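Local atomic coordinates of lectin CEL-I, N-acetyl-D-galactosamine-specific C-type (Cucumaria echinata, PDB entry 1WMY), a protein that binds N-acetyl-D-galactosamine at a calcium-dependent carbohydrate-recognition site of the C-type lectin fold. Residues T95-G100 with G120-N125. Numbering follows the deposited sequence.
Sequences TKWAGG and GAWNDN. With CA (calcium ion), chain D.
The indoles of W97 and W122 meet edge to face: CE3 of W122 stands over the centre of the W97 ring, the two planes are 80° apart, and the six-membered centroids lie 5.5 Å from each other. W97 starts out pointing away from the other segment, but with CG beside its backbone N (chi1 -69°) the indole returns over it, so that W97 CE3 rests 3.6 Å from W122 CB and the ring rim reaches the N123-D124 peptide. The backbone of T95-K96 runs across a face of the W122 indole, with K96 N 3.6 Å above the ring plane and K96 CB only 15° off the normal of the five-membered ring, a CH-pi contact. W97 and W122 form a single beta bridge: W122 N donates to K96 O (2.8 Å) and A98 N to W122 O (3.0 Å), the latter on a carbonyl lone pair. Beside it, A98 CB packs against A121 CB at 3.7 Å. The strand then delivers N123 OD1, D124 O and D124 OD1 to a calcium ion, whose shell also includes Q101, D103 and E109; this is the sugar-binding calcium site of the family. Hydrogen bonds of N123 ND2 to Q113 OE1 and D124 OD2 to N104 N hold the ligand side chains; W122 NE1 bonds Q54 OE1. Strand 122-125 pairs antiparallel with strand 111-115, while W97 and W122 both touch L75 of strand 70-76, which places the 95-100 loop beside that part of the sheet.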
ATOM      1  N   THR A  95      16.330  14.747  15.766  1.00 27.45           N
ATOM      2  CA  THR A  95      15.463  15.800  16.308  1.00 26.36           C
ATOM      3  C   THR A  95      15.807  17.150  15.708  1.00 25.87           C
ATOM      4  O   THR A  95      16.899  17.318  15.172  1.00 28.64           O
ATOM      5  CB  THR A  95      15.566  15.928  17.833  1.00 25.88           C
ATOM      6  OG1 THR A  95      16.897  16.296  18.195  1.00 25.25           O
ATOM      7  CG2 THR A  95      15.323  14.598  18.545  1.00 28.23           C
ATOM      8  N   LYS A  96      14.844  18.071  15.733  1.00 24.99           N
ATOM      9  CA  LYS A  96      15.015  19.467  15.263  1.00 26.12           C
ATOM     10  C   LYS A  96      14.229  20.435  16.081  1.00 25.48           C
ATOM     11  O   LYS A  96      13.425  21.203  15.576  1.00 24.26           O
ATOM     12  CB  LYS A  96      14.631  19.606  13.792  1.00 27.84           C
ATOM     13  CG  LYS A  96      15.262  20.776  13.111  1.00 24.02           C
ATOM     14  CD  LYS A  96      14.510  21.144  11.876  1.00 30.09           C
ATOM     15  CE  LYS A  96      14.940  22.468  11.217  1.00 33.70           C
ATOM     16  NZ  LYS A  96      16.267  22.329  10.711  1.00 38.48           N
ATOM     17  N   TRP A  97      14.498  20.372  17.366  1.00 25.14           N
ATOM     18  CA  TRP A  97      13.869  21.244  18.337  1.00 25.09           C
ATOM     19  C   TRP A  97      14.243  22.651  18.114  1.00 26.91           C
ATOM     20  O   TRP A  97      15.411  22.988  17.987  1.00 26.10           O
ATOM     21  CB  TRP A  97      14.235  20.857  19.773  1.00 24.65           C
ATOM     22  CG  TRP A  97      13.658  19.543  20.233  1.00 22.51           C
ATOM     23  CD1 TRP A  97      14.383  18.423  20.556  1.00 21.16           C
ATOM     24  CD2 TRP A  97      12.262  19.195  20.445  1.00 24.28           C
ATOM     25  NE1 TRP A  97      13.535  17.394  20.872  1.00 22.57           N
ATOM     26  CE2 TRP A  97      12.233  17.841  20.851  1.00 21.11           C
ATOM     27  CE3 TRP A  97      11.049  19.899  20.348  1.00 20.91           C
ATOM     28  CZ2 TRP A  97      11.049  17.175  21.192  1.00 21.26           C
ATOM     29  CZ3 TRP A  97       9.879  19.268  20.623  1.00 22.78           C
ATOM     30  CH2 TRP A  97       9.867  17.891  21.075  1.00 21.35           C
ATOM     31  N   ALA A  98      13.227  23.505  18.065  1.00 27.78           N
ATOM     32  CA  ALA A  98      13.439  24.934  18.028  1.00 27.76           C
ATOM     33  C   ALA A  98      14.156  25.341  19.340  1.00 29.26           C
ATOM     34  O   ALA A  98      14.060  24.637  20.391  1.00 25.52           O
ATOM     35  CB  ALA A  98      12.097  25.625  17.948  1.00 27.27           C
ATOM     36  N   GLY A  99      14.826  26.491  19.311  1.00 28.06           N
ATOM     37  CA  GLY A  99      15.451  27.008  20.521  1.00 28.54           C
ATOM     38  C   GLY A  99      14.428  27.149  21.609  1.00 25.53           C
ATOM     39  O   GLY A  99      13.335  27.651  21.367  1.00 24.14           O
ATOM     40  N   GLY A 100      14.804  26.687  22.804  1.00 24.87           N
ATOM     41  CA  GLY A 100      14.015  26.788  23.997  1.00 24.72           C
ATOM     42  C   GLY A 100      12.951  25.718  24.102  1.00 24.25           C
ATOM     43  O   GLY A 100      12.072  25.781  24.961  1.00 22.26           O
ATOM     44  N   GLY A 120      10.648  24.232   9.739  1.00 31.69           N
ATOM     45  CA  GLY A 120       9.735  23.398  10.477  1.00 30.48           C
ATOM     46  C   GLY A 120      10.262  22.919  11.817  1.00 30.12           C
ATOM     47  O   GLY A 120       9.949  21.817  12.229  1.00 26.37           O
ATOM     48  N   ALA A 121      11.025  23.777  12.492  1.00 29.84           N
ATOM     49  CA  ALA A 121      11.578  23.452  13.785  1.00 29.13           C
ATOM     50  C   ALA A 121      10.470  23.081  14.787  1.00 27.11           C
ATOM     51  O   ALA A 121       9.338  23.618  14.761  1.00 26.08           O
ATOM     52  CB  ALA A 121      12.410  24.670  14.340  1.00 30.54           C
ATOM     53  N   TRP A 122      10.799  22.145  15.660  1.00 25.34           N
ATOM     54  CA  TRP A 122       9.783  21.483  16.487  1.00 23.01           C
ATOM     55  C   TRP A 122       9.456  22.251  17.748  1.00 22.75           C
ATOM     56  O   TRP A 122      10.302  22.784  18.390  1.00 24.64           O
ATOM     57  CB  TRP A 122      10.308  20.110  16.877  1.00 23.66           C
ATOM     58  CG  TRP A 122      10.642  19.234  15.749  1.00 19.44           C
ATOM     59  CD1 TRP A 122      10.505  19.503  14.419  1.00 19.82           C
ATOM     60  CD2 TRP A 122      11.120  17.910  15.852  1.00 22.02           C
ATOM     61  NE1 TRP A 122      10.925  18.419  13.673  1.00 20.28           N
ATOM     62  CE2 TRP A 122      11.314  17.423  14.528  1.00 23.38           C
ATOM     63  CE3 TRP A 122      11.450  17.077  16.934  1.00 20.41           C
ATOM     64  CZ2 TRP A 122      11.742  16.096  14.269  1.00 21.46           C
ATOM     65  CZ3 TRP A 122      11.898  15.813  16.692  1.00 18.20           C
ATOM     66  CH2 TRP A 122      12.042  15.315  15.364  1.00 20.25           C
ATOM     67  N   ASN A 123       8.176  22.267  18.117  1.00 22.46           N
ATOM     68  CA  ASN A 123       7.747  22.770  19.410  1.00 20.96           C
ATOM     69  C   ASN A 123       6.884  21.674  20.054  1.00 19.68           C
ATOM     70  O   ASN A 123       6.286  20.841  19.370  1.00 18.26           O
ATOM     71  CB  ASN A 123       6.903  24.000  19.179  1.00 21.50           C
ATOM     72  CG  ASN A 123       6.273  24.502  20.449  1.00 19.79           C
ATOM     73  OD1 ASN A 123       6.942  24.634  21.449  1.00 18.41           O
ATOM     74  ND2 ASN A 123       5.004  24.830  20.401  1.00 23.71           N
ATOM     75  N   ASP A 124       6.860  21.635  21.386  1.00 20.50           N
ATOM     76  CA  ASP A 124       5.881  20.851  22.105  1.00 18.33           C
ATOM     77  C   ASP A 124       4.721  21.764  22.491  1.00 20.36           C
ATOM     78  O   ASP A 124       4.919  22.906  22.904  1.00 18.53           O
ATOM     79  CB  ASP A 124       6.458  20.181  23.325  1.00 19.06           C
ATOM     80  CG  ASP A 124       7.071  21.148  24.343  1.00 17.75           C
ATOM     81  OD1 ASP A 124       7.360  22.298  23.995  1.00 19.29           O
ATOM     82  OD2 ASP A 124       7.300  20.768  25.511  1.00 16.54           O
ATOM     83  N   ASN A 125       3.512  21.229  22.401  1.00 18.49           N
ATOM     84  CA  ASN A 125       2.341  21.999  22.685  1.00 20.09           C
ATOM     85  C   ASN A 125       1.315  21.123  23.432  1.00 20.34           C
ATOM     86  O   ASN A 125       1.547  19.960  23.730  1.00 19.24           O
ATOM     87  CB  ASN A 125       1.811  22.568  21.379  1.00 19.00           C
ATOM     88  CG  ASN A 125       1.089  23.904  21.543  1.00 20.71           C
ATOM     89  OD1 ASN A 125       0.351  24.136  22.503  1.00 22.23           O
ATOM     90  ND2 ASN A 125       1.205  24.730  20.522  1.00 19.64           N
TER
HETATM   91 CA    CA D 202       6.570  24.509  23.915  1.00 17.45          CA